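Local coordinates for PUA domain-containing protein (Aeropyrum pernix, PDB 2CX0), which is of unknown function but, as a PUA domain-containing protein, probably binds RNA and may take part in translation initiation, at residues R23-L26 and L27-K31; L80-L83 and K84-V88; A174-E177 and L178-V182; R16-S19 and K20-R24; K49-D53 and S54-E58. All coordinates share one frame; numbering follows the deposited sequence.

Contact 1 (R23-L26 and L27-K31); sequences RRSL and LERLK
Leu-26 and Leu-30 lie one turn apart on alpha-helix 20-30 and form its tightly packed side, the one laid against the antiparallel sheet of the N-terminal domain. The two side chains cross obliquely, Leu-26 CG coming to 4.0 Å from Leu-30 CD1. The torsions differ: Leu-26 has CG trans to its backbone nitrogen (chi1 174°), whereas Leu-30 swings CG beside its own nitrogen and back over the preceding turn, where it lies 3.3 Å from Leu-26 O. Both leucines are buried and also touch Ile-76 of strand 76-78. Leu-27 CG comes to 3.3 Å from Arg-23 O while the side chain packs on Ile-37 and Phe-39. Arg-24 and Glu-28 make up the solvent side. Although oppositely charged and one turn apart, they do not pair, Arg-24 NH2 and Glu-28 OE2 being 6.0 Å apart; Glu-28 merely runs its extended chain past the Arg-24 carbonyl. Ser-25 and Arg-29 stand between these two sides. The Arg-29 chain carries its guanidinium to Glu-70 and the Gly-74 carbonyl. The helical bond from Arg-29 N to Ser-25 O measures 2.9 Å, and Arg-29 CD passes 3.8 Å from Ser-25 OG.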
loop_
_atom_site.group_PDB
_atom_site.type_symbol
_atom_site.label_atom_id
_atom_site.label_comp_id
_atom_site.label_asym_id
_atom_site.label_seq_id
_atom_site.Cartn_x
_atom_site.Cartn_y
_atom_site.Cartn_z
ATOM N N ARG A 23 -12.399 3.213 -15.531
ATOM C CA ARG A 23 -11.506 2.078 -15.538
ATOM C C ARG A 23 -10.292 2.402 -16.408
ATOM O O ARG A 23 -9.144 2.064 -16.068
ATOM C CB ARG A 23 -12.232 0.850 -16.084
ATOM C CG ARG A 23 -11.353 -0.378 -16.251
ATOM C CD ARG A 23 -12.052 -1.473 -17.111
ATOM N NE ARG A 23 -13.180 -2.046 -16.376
ATOM C CZ ARG A 23 -13.065 -3.074 -15.533
ATOM N NH1 ARG A 23 -11.878 -3.642 -15.335
ATOM N NH2 ARG A 23 -14.126 -3.512 -14.857
ATOM N N ARG A 24 -10.530 3.033 -17.557
ATOM C CA ARG A 24 -9.424 3.401 -18.454
ATOM C C ARG A 24 -8.445 4.345 -17.748
ATOM O O ARG A 24 -7.215 4.155 -17.763
ATOM C CB ARG A 24 -9.960 4.093 -19.727
ATOM C CG ARG A 24 -10.765 3.155 -20.554
ATOM C CD ARG A 24 -11.376 3.685 -21.875
ATOM N NE ARG A 24 -11.721 2.443 -22.564
ATOM C CZ ARG A 24 -11.043 1.906 -23.582
ATOM N NH1 ARG A 24 -11.423 0.738 -24.096
ATOM N NH2 ARG A 24 -10.050 2.577 -24.153
ATOM N N SER A 25 -8.999 5.382 -17.158
ATOM C CA SER A 25 -8.190 6.335 -16.443
ATOM C C SER A 25 -7.353 5.654 -15.318
ATOM O O SER A 25 -6.179 5.971 -15.112
ATOM C CB SER A 25 -9.099 7.377 -15.834
ATOM O OG SER A 25 -8.333 8.174 -14.963
ATOM N N LEU A 26 -7.980 4.737 -14.592
ATOM C CA LEU A 26 -7.300 4.049 -13.516
ATOM C C LEU A 26 -6.073 3.315 -14.066
ATOM O O LEU A 26 -4.990 3.431 -13.512
ATOM C CB LEU A 26 -8.233 3.047 -12.853
ATOM C CG LEU A 26 -7.540 2.163 -11.796
ATOM C CD1 LEU A 26 -7.000 3.026 -10.579
ATOM C CD2 LEU A 26 -8.584 1.174 -11.303
ATOM N N LEU A 27 -6.243 2.561 -15.145
ATOM C CA LEU A 27 -5.109 1.840 -15.719
ATOM C C LEU A 27 -4.010 2.809 -16.124
ATOM O O LEU A 27 -2.826 2.539 -15.883
ATOM C CB LEU A 27 -5.535 0.999 -16.949
ATOM C CG LEU A 27 -6.614 -0.049 -16.572
ATOM C CD1 LEU A 27 -7.103 -0.752 -17.858
ATOM C CD2 LEU A 27 -6.131 -1.067 -15.573
ATOM N N GLU A 28 -4.391 3.928 -16.739
ATOM C CA GLU A 28 -3.399 4.896 -17.134
ATOM C C GLU A 28 -2.654 5.528 -15.957
ATOM O O GLU A 28 -1.500 5.865 -16.107
ATOM C CB GLU A 28 -4.029 6.009 -17.959
ATOM C CG GLU A 28 -4.374 5.543 -19.343
ATOM C CD GLU A 28 -5.503 6.345 -19.974
ATOM O OE1 GLU A 28 -5.782 7.486 -19.493
ATOM O OE2 GLU A 28 -6.093 5.829 -20.968
ATOM N N ARG A 29 -3.337 5.703 -14.823
ATOM C CA ARG A 29 -2.741 6.325 -13.644
ATOM C C ARG A 29 -1.781 5.379 -12.936
ATOM O O ARG A 29 -0.867 5.819 -12.208
ATOM C CB ARG A 29 -3.846 6.779 -12.696
ATOM C CG ARG A 29 -4.556 8.101 -13.195
ATOM C CD ARG A 29 -5.700 8.425 -12.228
ATOM N NE ARG A 29 -5.211 8.960 -10.972
ATOM C CZ ARG A 29 -5.993 9.267 -9.946
ATOM N NH1 ARG A 29 -7.287 9.053 -10.055
ATOM N NH2 ARG A 29 -5.492 9.875 -8.845
ATOM N N LEU A 30 -1.982 4.088 -13.167
ATOM C CA LEU A 30 -1.143 3.060 -12.569
ATOM C C LEU A 30 0.082 2.729 -13.434
ATOM O O LEU A 30 1.166 2.426 -12.923
ATOM C CB LEU A 30 -1.971 1.752 -12.364
ATOM C CG LEU A 30 -3.182 1.719 -11.392
ATOM C CD1 LEU A 30 -3.944 0.362 -11.519
ATOM C CD2 LEU A 30 -2.678 1.873 -9.955
ATOM N N LYS A 31 -0.061 2.803 -14.748
ATOM C CA LYS A 31 1.053 2.333 -15.562
ATOM C C LYS A 31 2.435 2.924 -15.318
ATOM O O LYS A 31 3.435 2.196 -15.303
ATOM C CB LYS A 31 0.682 2.430 -17.027
ATOM C CG LYS A 31 -0.315 1.320 -17.418
ATOM C CD LYS A 31 -0.780 1.539 -18.851
ATOM C CE LYS A 31 -1.975 0.667 -19.228
ATOM N NZ LYS A 31 -2.509 0.997 -20.616
#

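Contact 2 (L80-L83 and K84-V88); sequences LQCL and KAFGV
Gly-87 N donates to Leu-83 O at 2.7 Å, the shortest polar bond between 80-83 and 84-88 and the one with which helix 80-86 comes to an end. It is bent, with 133° at the hydrogen, and the donor stands above the carbonyl plane, not on a lone pair. One residue earlier, Phe-86 N reaches Cys-82 O at 2.8 Å. Gly-87 then leaves the helix with positive phi (88°), backbone angles at which a beta carbon would press on the preceding carbonyl oxygen. The turn brings Gly-87 O back over Leu-83, whose CA makes a CH···O contact with it at 3.6 Å. Leu-83 and Val-88 cross at about a right angle, CD1 of the leucine meeting CG1 of the valine at 4.1 Å. On another side of the helix, Cys-82 SG approaches the Phe-86 ring obliquely, 5.2 Å from its centroid and 4.0 Å from CD2. This sulfur-aromatic contact packs on Cys-67 of strand 65-70, whereas Leu-80 and Leu-83 rest on Pro-139 and Val-142 of the PUA domain, placing the helix between the two domains. The last bond of the helix is short yet bent and off the lone pair, while the side-chain contacts beside it are apolar or sulfur-aromatic.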
loop_
_atom_site.group_PDB
_atom_site.type_symbol
_atom_site.label_atom_id
_atom_site.label_comp_id
_atom_site.label_asym_id
_atom_site.label_seq_id
_atom_site.Cartn_x
_atom_site.Cartn_y
_atom_site.Cartn_z
ATOM N N LEU A 80 -2.588 -2.975 1.912
ATOM C CA LEU A 80 -1.847 -4.221 2.216
ATOM C C LEU A 80 -2.702 -5.417 1.787
ATOM O O LEU A 80 -2.163 -6.484 1.449
ATOM C CB LEU A 80 -1.526 -4.321 3.724
ATOM C CG LEU A 80 -0.516 -3.242 4.151
ATOM C CD1 LEU A 80 -0.160 -3.576 5.598
ATOM C CD2 LEU A 80 0.803 -3.269 3.305
ATOM N N GLN A 81 -4.040 -5.283 1.848
ATOM C CA GLN A 81 -4.945 -6.373 1.390
ATOM C C GLN A 81 -4.704 -6.662 -0.111
ATOM O O GLN A 81 -4.739 -7.823 -0.541
ATOM C CB GLN A 81 -6.443 -6.006 1.611
ATOM C CG GLN A 81 -6.866 -5.998 3.118
ATOM C CD GLN A 81 -6.416 -4.768 3.912
ATOM O OE1 GLN A 81 -5.869 -3.801 3.331
ATOM N NE2 GLN A 81 -6.666 -4.786 5.244
ATOM N N CYS A 82 -4.451 -5.603 -0.892
ATOM C CA CYS A 82 -4.159 -5.755 -2.305
ATOM C C CYS A 82 -2.851 -6.562 -2.465
ATOM O O CYS A 82 -2.699 -7.488 -3.327
ATOM C CB CYS A 82 -3.983 -4.371 -2.949
ATOM S SG CYS A 82 -3.464 -4.440 -4.695
ATOM N N LEU A 83 -1.887 -6.275 -1.612
ATOM C CA LEU A 83 -0.614 -7.035 -1.744
ATOM C C LEU A 83 -0.805 -8.526 -1.392
ATOM O O LEU A 83 -0.129 -9.410 -1.932
ATOM C CB LEU A 83 0.472 -6.431 -0.875
ATOM C CG LEU A 83 0.759 -4.949 -1.215
ATOM C CD1 LEU A 83 2.005 -4.528 -0.374
ATOM C CD2 LEU A 83 0.979 -4.662 -2.739
ATOM N N LYS A 84 -1.736 -8.793 -0.495
ATOM C CA LYS A 84 -2.023 -10.162 -0.119
ATOM C C LYS A 84 -2.725 -10.963 -1.268
ATOM O O LYS A 84 -2.330 -12.074 -1.645
ATOM C CB LYS A 84 -2.875 -10.163 1.154
ATOM C CG LYS A 84 -3.166 -11.575 1.663
ATOM C CD LYS A 84 -3.732 -11.533 3.100
ATOM C CE LYS A 84 -4.103 -12.939 3.619
ATOM N NZ LYS A 84 -4.731 -12.869 5.000
ATOM N N ALA A 85 -3.679 -10.329 -1.884
ATOM C CA ALA A 85 -4.407 -10.953 -2.921
ATOM C C ALA A 85 -3.613 -11.035 -4.233
ATOM O O ALA A 85 -3.716 -12.034 -4.944
ATOM C CB ALA A 85 -5.791 -10.184 -3.105
ATOM N N PHE A 86 -2.762 -10.044 -4.530
ATOM C CA PHE A 86 -2.050 -9.999 -5.812
ATOM C C PHE A 86 -0.532 -10.114 -5.737
ATOM O O PHE A 86 0.113 -10.139 -6.768
ATOM C CB PHE A 86 -2.430 -8.688 -6.528
ATOM C CG PHE A 86 -3.865 -8.627 -6.948
ATOM C CD1 PHE A 86 -4.305 -9.366 -8.054
ATOM C CD2 PHE A 86 -4.812 -7.888 -6.219
ATOM C CE1 PHE A 86 -5.663 -9.368 -8.417
ATOM C CE2 PHE A 86 -6.158 -7.892 -6.577
ATOM C CZ PHE A 86 -6.576 -8.643 -7.684
ATOM N N GLY A 87 0.045 -10.141 -4.529
ATOM C CA GLY A 87 1.485 -10.302 -4.426
ATOM C C GLY A 87 2.174 -8.963 -4.493
ATOM O O GLY A 87 1.486 -7.909 -4.530
ATOM N N VAL A 88 3.509 -8.988 -4.562
ATOM C CA VAL A 88 4.278 -7.745 -4.590
ATOM C C VAL A 88 5.150 -7.633 -5.797
ATOM O O VAL A 88 5.859 -6.618 -5.997
ATOM C CB VAL A 88 5.193 -7.650 -3.342
ATOM C CG1 VAL A 88 4.300 -7.476 -2.120
ATOM C CG2 VAL A 88 6.083 -8.954 -3.207
#

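Contact 3 (A174-E177 and L178-V182); sequences ALWE and LAQEV
Helix 174-183 runs through both segments with regular i to i+4 bonds, from Leu-178 N to Ala-174 O at 3.0 Å down to a longer one from Glu-181 N to Glu-177 O at 3.3 Å. Its distinctive side-chain contact is a CH-pi interaction between Trp-176 and Gln-180. Gln-180 CG sits over one face of the indole, 3.4 Å from the centroid of the six-membered ring and only 14° off its normal, with CH2 the nearest ring atom. The indole reaches this place because Trp-176 CG is trans to the backbone nitrogen (chi1 -171°), while the glutamine chain folds at chi2 and lays its amide within 17° of the ring plane. Gln-180 OE1 accepts from Gln-81 NE2 on helix 80-86. The buried Leu-178 faces Leu-3 and Tyr-57 of the N-terminal sheet. Gln-180 therefore plays two parts, its aliphatic carbon packing on the aromatic face and its amide oxygen taking a hydrogen bond from the neighbouring helix, which together should limit the rotation of its side chain.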
loop_
_atom_site.group_PDB
_atom_site.type_symbol
_atom_site.label_atom_id
_atom_site.label_comp_id
_atom_site.label_asym_id
_atom_site.label_seq_id
_atom_site.Cartn_x
_atom_site.Cartn_y
_atom_site.Cartn_z
ATOM N N ALA A 174 -5.897 3.182 10.298
ATOM C CA ALA A 174 -7.330 3.301 10.124
ATOM C C ALA A 174 -7.820 2.731 8.796
ATOM O O ALA A 174 -8.851 2.016 8.772
ATOM C CB ALA A 174 -7.736 4.750 10.265
ATOM N N LEU A 175 -7.100 3.039 7.717
ATOM C CA LEU A 175 -7.495 2.510 6.410
ATOM C C LEU A 175 -7.377 0.969 6.411
ATOM O O LEU A 175 -8.253 0.269 5.850
ATOM C CB LEU A 175 -6.638 3.110 5.269
ATOM C CG LEU A 175 -6.766 2.465 3.866
ATOM C CD1 LEU A 175 -8.189 2.681 3.305
ATOM C CD2 LEU A 175 -5.804 3.093 2.923
ATOM N N TRP A 176 -6.309 0.458 7.064
ATOM C CA TRP A 176 -6.097 -0.985 7.115
ATOM C C TRP A 176 -7.297 -1.658 7.809
ATOM O O TRP A 176 -7.823 -2.683 7.306
ATOM C CB TRP A 176 -4.824 -1.316 7.908
ATOM C CG TRP A 176 -4.489 -2.762 7.784
ATOM C CD1 TRP A 176 -3.845 -3.359 6.750
ATOM C CD2 TRP A 176 -4.889 -3.793 8.669
ATOM N NE1 TRP A 176 -3.830 -4.727 6.920
ATOM C CE2 TRP A 176 -4.456 -5.022 8.100
ATOM C CE3 TRP A 176 -5.564 -3.804 9.898
ATOM C CZ2 TRP A 176 -4.677 -6.263 8.722
ATOM C CZ3 TRP A 176 -5.787 -5.040 10.530
ATOM C CH2 TRP A 176 -5.344 -6.251 9.939
ATOM N N GLU A 177 -7.754 -1.076 8.922
ATOM C CA GLU A 177 -8.854 -1.690 9.670
ATOM C C GLU A 177 -10.145 -1.638 8.879
ATOM O O GLU A 177 -10.885 -2.591 8.832
ATOM C CB GLU A 177 -9.048 -1.018 11.051
ATOM C CG GLU A 177 -7.873 -1.254 12.028
ATOM C CD GLU A 177 -7.700 -2.705 12.494
ATOM O OE1 GLU A 177 -8.521 -3.610 12.205
ATOM O OE2 GLU A 177 -6.712 -2.955 13.185
ATOM N N LEU A 178 -10.404 -0.488 8.275
ATOM C CA LEU A 178 -11.575 -0.354 7.456
ATOM C C LEU A 178 -11.533 -1.389 6.284
ATOM O O LEU A 178 -12.545 -2.075 5.986
ATOM C CB LEU A 178 -11.633 1.081 6.928
ATOM C CG LEU A 178 -12.702 1.224 5.824
ATOM C CD1 LEU A 178 -14.115 0.944 6.407
ATOM C CD2 LEU A 178 -12.612 2.676 5.282
ATOM N N ALA A 179 -10.375 -1.504 5.641
ATOM C CA ALA A 179 -10.227 -2.421 4.490
ATOM C C ALA A 179 -10.415 -3.870 4.905
ATOM O O ALA A 179 -11.057 -4.631 4.164
ATOM C CB ALA A 179 -8.875 -2.259 3.791
ATOM N N GLN A 180 -9.910 -4.234 6.090
ATOM C CA GLN A 180 -10.074 -5.590 6.608
ATOM C C GLN A 180 -11.558 -5.948 6.722
ATOM O O GLN A 180 -11.963 -7.064 6.407
ATOM C CB GLN A 180 -9.499 -5.715 8.015
ATOM C CG GLN A 180 -8.085 -6.066 8.076
ATOM C CD GLN A 180 -7.811 -7.357 7.352
ATOM O OE1 GLN A 180 -7.564 -7.329 6.153
ATOM N NE2 GLN A 180 -7.877 -8.505 8.067
ATOM N N GLU A 181 -12.366 -4.993 7.167
ATOM C CA GLU A 181 -13.786 -5.235 7.350
ATOM C C GLU A 181 -14.529 -5.221 6.026
ATOM O O GLU A 181 -15.482 -5.973 5.863
ATOM C CB GLU A 181 -14.374 -4.180 8.323
ATOM C CG GLU A 181 -15.656 -4.599 8.986
ATOM C CD GLU A 181 -15.528 -5.899 9.778
ATOM O OE1 GLU A 181 -14.440 -6.254 10.300
ATOM O OE2 GLU A 181 -16.552 -6.563 9.903
ATOM N N VAL A 182 -14.114 -4.365 5.077
ATOM C CA VAL A 182 -14.769 -4.320 3.765
ATOM C C VAL A 182 -14.568 -5.707 3.111
ATOM O O VAL A 182 -15.518 -6.271 2.538
ATOM C CB VAL A 182 -14.162 -3.203 2.824
ATOM C CG1 VAL A 182 -14.678 -3.370 1.381
ATOM C CG2 VAL A 182 -14.621 -1.804 3.297
#

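Contact 4 (R16-S19 and K20-R24); sequences RALS and KKERR
Glu-22 OE1 takes two strong bonds at once, from the Arg-16 guanidinium and from the backbone of Ser-19. Arg-16 meets the carboxylate end-on, NH1 to OE1 at 2.7 Å and NH2 to OE2 at 2.6 Å, both on syn lone pairs and with the two flat groups only 5° from coplanar. Ser-19 N reaches OE1 on its anti lone pair at 2.8 Å in an almost straight bond, 173° at the hydrogen. In return Glu-22 N donates to Ser-19 OG at 2.9 Å, an approach made possible by chi1 of 67°, which tucks the hydroxyl between the serine's nitrogen and carbonyl carbon. The first helical bond follows, Arg-23 N to Ser-19 O at 2.9 Å. Leu-18 lays CG against Glu-22 CB at 3.9 Å. The Arg-16 and Ser-19 bonds fix the carboxylate's rotation and would be expected to favour its ionised form. The reciprocal Ser-19 and Glu-22 bonds are a capping box, with Ser-19 as N-cap, here reinforced by a salt bridge where strand 9-17 passes into helix 20-30.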
loop_
_atom_site.group_PDB
_atom_site.type_symbol
_atom_site.label_atom_id
_atom_site.label_comp_id
_atom_site.label_asym_id
_atom_site.label_seq_id
_atom_site.Cartn_x
_atom_site.Cartn_y
_atom_site.Cartn_z
ATOM N N ARG A 16 -20.437 1.692 -6.016
ATOM C CA ARG A 16 -20.937 1.793 -7.393
ATOM C C ARG A 16 -19.859 1.228 -8.308
ATOM O O ARG A 16 -18.694 1.129 -7.952
ATOM C CB ARG A 16 -21.257 3.243 -7.804
ATOM C CG ARG A 16 -20.067 4.134 -7.936
ATOM C CD ARG A 16 -20.470 5.481 -8.487
ATOM N NE ARG A 16 -19.354 6.427 -8.647
ATOM C CZ ARG A 16 -18.455 6.374 -9.618
ATOM N NH1 ARG A 16 -18.500 5.410 -10.538
ATOM N NH2 ARG A 16 -17.548 7.329 -9.717
ATOM N N ALA A 17 -20.271 0.829 -9.504
ATOM C CA ALA A 17 -19.352 0.274 -10.494
ATOM C C ALA A 17 -18.578 1.428 -11.048
ATOM O O ALA A 17 -19.057 2.572 -11.002
ATOM C CB ALA A 17 -20.154 -0.466 -11.601
ATOM N N LEU A 18 -17.320 1.193 -11.441
ATOM C CA LEU A 18 -16.538 2.265 -12.064
ATOM C C LEU A 18 -17.042 2.305 -13.493
ATOM O O LEU A 18 -17.368 1.270 -14.074
ATOM C CB LEU A 18 -15.024 1.930 -12.153
ATOM C CG LEU A 18 -14.087 2.580 -11.138
ATOM C CD1 LEU A 18 -14.578 2.325 -9.770
ATOM C CD2 LEU A 18 -12.665 2.021 -11.337
ATOM N N SER A 19 -17.094 3.495 -14.057
ATOM C CA SER A 19 -17.507 3.657 -15.456
ATOM C C SER A 19 -16.391 3.145 -16.355
ATOM O O SER A 19 -15.245 2.963 -15.910
ATOM C CB SER A 19 -17.740 5.130 -15.784
ATOM O OG SER A 19 -16.525 5.875 -15.748
ATOM N N LYS A 20 -16.695 2.945 -17.629
ATOM C CA LYS A 20 -15.674 2.492 -18.560
ATOM C C LYS A 20 -14.579 3.573 -18.650
ATOM O O LYS A 20 -13.400 3.257 -18.667
ATOM C CB LYS A 20 -16.285 2.227 -19.943
ATOM C CG LYS A 20 -15.283 1.686 -20.946
ATOM C CD LYS A 20 -15.909 1.362 -22.284
ATOM C CE LYS A 20 -14.840 0.957 -23.351
ATOM N NZ LYS A 20 -15.463 0.483 -24.636
ATOM N N LYS A 21 -14.937 4.850 -18.640
ATOM C CA LYS A 21 -13.893 5.878 -18.705
ATOM C C LYS A 21 -13.029 5.835 -17.417
ATOM O O LYS A 21 -11.824 6.033 -17.464
ATOM C CB LYS A 21 -14.514 7.269 -18.823
ATOM C CG LYS A 21 -13.489 8.409 -18.924
ATOM C CD LYS A 21 -14.204 9.778 -19.049
ATOM C CE LYS A 21 -13.207 10.943 -19.042
ATOM N NZ LYS A 21 -13.867 12.280 -19.102
ATOM N N GLU A 22 -13.677 5.602 -16.273
ATOM C CA GLU A 22 -12.966 5.542 -15.002
ATOM C C GLU A 22 -12.007 4.347 -14.978
ATOM O O GLU A 22 -10.927 4.435 -14.438
ATOM C CB GLU A 22 -13.960 5.461 -13.812
ATOM C CG GLU A 22 -14.730 6.742 -13.563
ATOM C CD GLU A 22 -15.733 6.616 -12.396
ATOM O OE1 GLU A 22 -16.570 5.672 -12.423
ATOM O OE2 GLU A 22 -15.679 7.458 -11.468
ATOM N N ARG A 23 -12.399 3.213 -15.531
ATOM C CA ARG A 23 -11.506 2.078 -15.538
ATOM C C ARG A 23 -10.292 2.402 -16.408
ATOM O O ARG A 23 -9.144 2.064 -16.068
ATOM C CB ARG A 23 -12.232 0.850 -16.084
ATOM C CG ARG A 23 -11.353 -0.378 -16.251
ATOM C CD ARG A 23 -12.052 -1.473 -17.111
ATOM N NE ARG A 23 -13.180 -2.046 -16.376
ATOM C CZ ARG A 23 -13.065 -3.074 -15.533
ATOM N NH1 ARG A 23 -11.878 -3.642 -15.335
ATOM N NH2 ARG A 23 -14.126 -3.512 -14.857
ATOM N N ARG A 24 -10.530 3.033 -17.557
ATOM C CA ARG A 24 -9.424 3.401 -18.454
ATOM C C ARG A 24 -8.445 4.345 -17.748
ATOM O O ARG A 24 -7.215 4.155 -17.763
ATOM C CB ARG A 24 -9.960 4.093 -19.727
ATOM C CG ARG A 24 -10.765 3.155 -20.554
ATOM C CD ARG A 24 -11.376 3.685 -21.875
ATOM N NE ARG A 24 -11.721 2.443 -22.564
ATOM C CZ ARG A 24 -11.043 1.906 -23.582
ATOM N NH1 ARG A 24 -11.423 0.738 -24.096
ATOM N NH2 ARG A 24 -10.050 2.577 -24.153
#

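Contact 5 (K49-D53 and S54-E58); sequences KARTD and SGEYE
Thr-52 sends its side chain toward the returning strand, starting with CB at 4.0 Å from Gly-55 O. Of its two branches, the methyl CG2 meets the Tyr-57 ring at CE1, 3.8 Å away, the two side chains crossing at about a right angle. The other branch, OG1, lies near the ring plane at its edge, 3.6 Å from CE1. Thr-52 OG1 is hydrogen-bonded to a water at 3.1 Å, and that water joins Ser-54 OG and Tyr-57 OH, both at 2.7 Å, bridging the three hydroxyls at the turn. The motif is a beta hairpin of strands 45-51 and 56-62, closed by the straight bond from Thr-52 N to Gly-55 O. Ala-50 and Tyr-57 form its hydrogen-bonded pair, exchanging bonds in both directions, and their side chains share the face that helix 174-183 covers through Leu-178. On the other face Lys-49 and Glu-58, a non-hydrogen-bonded pair, lie side by side and point the same way. Their aliphatic parts touch, CG to CG at 3.4 Å, while Lys-49 NZ and Glu-58 OE2 stay 5.4 Å apart.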
loop_
_atom_site.group_PDB
_atom_site.type_symbol
_atom_site.label_atom_id
_atom_site.label_comp_id
_atom_site.label_asym_id
_atom_site.label_seq_id
_atom_site.Cartn_x
_atom_site.Cartn_y
_atom_site.Cartn_z
ATOM N N LYS A 49 -17.266 4.090 -1.008
ATOM C CA LYS A 49 -17.060 5.290 -0.179
ATOM C C LYS A 49 -17.584 4.945 1.223
ATOM O O LYS A 49 -18.723 4.476 1.360
ATOM C CB LYS A 49 -17.861 6.452 -0.719
ATOM C CG LYS A 49 -17.203 7.172 -1.869
ATOM C CD LYS A 49 -17.917 8.492 -2.167
ATOM C CE LYS A 49 -18.953 8.345 -3.279
ATOM N NZ LYS A 49 -19.832 9.594 -3.403
ATOM N N ALA A 50 -16.776 5.168 2.261
ATOM C CA ALA A 50 -17.226 4.810 3.605
ATOM C C ALA A 50 -17.141 6.048 4.473
ATOM O O ALA A 50 -16.091 6.737 4.477
ATOM C CB ALA A 50 -16.295 3.738 4.193
ATOM N N ARG A 51 -18.215 6.338 5.190
ATOM C CA ARG A 51 -18.201 7.474 6.076
ATOM C C ARG A 51 -18.244 6.989 7.504
ATOM O O ARG A 51 -19.129 6.227 7.856
ATOM C CB ARG A 51 -19.371 8.399 5.817
ATOM C CG ARG A 51 -19.362 9.658 6.714
ATOM C CD ARG A 51 -20.428 10.714 6.241
ATOM N NE ARG A 51 -21.779 10.131 6.271
ATOM C CZ ARG A 51 -22.500 9.923 7.371
ATOM N NH1 ARG A 51 -22.031 10.265 8.563
ATOM N NH2 ARG A 51 -23.677 9.325 7.277
ATOM N N THR A 52 -17.274 7.418 8.308
ATOM C CA THR A 52 -17.156 7.022 9.718
ATOM C C THR A 52 -17.272 8.300 10.539
ATOM O O THR A 52 -17.505 9.375 9.969
ATOM C CB THR A 52 -15.766 6.522 10.027
ATOM O OG1 THR A 52 -14.831 7.606 9.809
ATOM C CG2 THR A 52 -15.395 5.332 9.150
ATOM N N ASP A 53 -17.086 8.169 11.863
ATOM C CA ASP A 53 -17.076 9.297 12.832
ATOM C C ASP A 53 -16.231 10.522 12.440
ATOM O O ASP A 53 -16.637 11.672 12.568
ATOM C CB ASP A 53 -16.447 8.849 14.153
ATOM C CG ASP A 53 -17.448 8.403 15.141
ATOM O OD1 ASP A 53 -18.649 8.585 14.843
ATOM O OD2 ASP A 53 -17.025 7.876 16.208
ATOM N N SER A 54 -15.008 10.256 12.046
ATOM C CA SER A 54 -14.097 11.336 11.742
ATOM C C SER A 54 -14.151 11.810 10.307
ATOM O O SER A 54 -13.876 12.977 10.030
ATOM C CB SER A 54 -12.645 10.917 12.120
ATOM O OG SER A 54 -12.194 9.814 11.336
ATOM N N GLY A 55 -14.544 10.940 9.382
ATOM C CA GLY A 55 -14.511 11.385 8.017
ATOM C C GLY A 55 -14.791 10.351 6.958
ATOM O O GLY A 55 -15.470 9.342 7.211
ATOM N N GLU A 56 -14.254 10.610 5.759
ATOM C CA GLU A 56 -14.558 9.756 4.622
ATOM C C GLU A 56 -13.374 9.036 4.000
ATOM O O GLU A 56 -12.278 9.584 3.956
ATOM C CB GLU A 56 -15.273 10.622 3.560
ATOM C CG GLU A 56 -16.657 11.101 4.046
ATOM C CD GLU A 56 -17.708 11.149 2.934
ATOM O OE1 GLU A 56 -17.700 10.256 2.037
ATOM O OE2 GLU A 56 -18.556 12.075 2.984
ATOM N N TYR A 57 -13.593 7.797 3.582
ATOM C CA TYR A 57 -12.551 6.984 2.920
ATOM C C TYR A 57 -13.123 6.534 1.582
ATOM O O TYR A 57 -14.318 6.234 1.478
ATOM C CB TYR A 57 -12.235 5.700 3.735
ATOM C CG TYR A 57 -11.757 5.949 5.154
ATOM C CD1 TYR A 57 -12.658 6.396 6.163
ATOM C CD2 TYR A 57 -10.434 5.761 5.482
ATOM C CE1 TYR A 57 -12.216 6.653 7.453
ATOM C CE2 TYR A 57 -9.963 6.003 6.772
ATOM C CZ TYR A 57 -10.860 6.450 7.747
ATOM O OH TYR A 57 -10.364 6.676 9.005
ATOM N N GLU A 58 -12.291 6.455 0.562
ATOM C CA GLU A 58 -12.764 5.965 -0.750
ATOM C C GLU A 58 -11.768 4.910 -1.130
ATOM O O GLU A 58 -10.549 5.150 -1.095
ATOM C CB GLU A 58 -12.743 7.058 -1.792
ATOM C CG GLU A 58 -13.926 7.951 -1.685
ATOM C CD GLU A 58 -14.020 8.920 -2.847
ATOM O OE1 GLU A 58 -13.658 8.537 -3.988
ATOM O OE2 GLU A 58 -14.472 10.059 -2.603
HETATM O O HOH W 1 -12.013 7.101 11.053
#

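Contacts 1 and 4 are successive parts of helix 20-30, centres 10 Å apart and sharing Arg-23 and Arg-24; Leu-18 CD2 and Leu-26 CD2 meet at 4.2 Å, so packing passes from the capped start into the body of the helix. Contact 5, in the N-terminal sheet, lies about 24 Å from contact 1, centre to centre. Contact 3 connects with two others: Leu-178 CD2 comes to 3.4 Å from Tyr-57 CG of contact 5, and Gln-180 OE1 accepts a hydrogen bond from Gln-81 NE2 of contact 2 at 2.8 Å. The C-terminal helix thus packs against both the hairpin of the N-terminal domain and the helix lying between the domains.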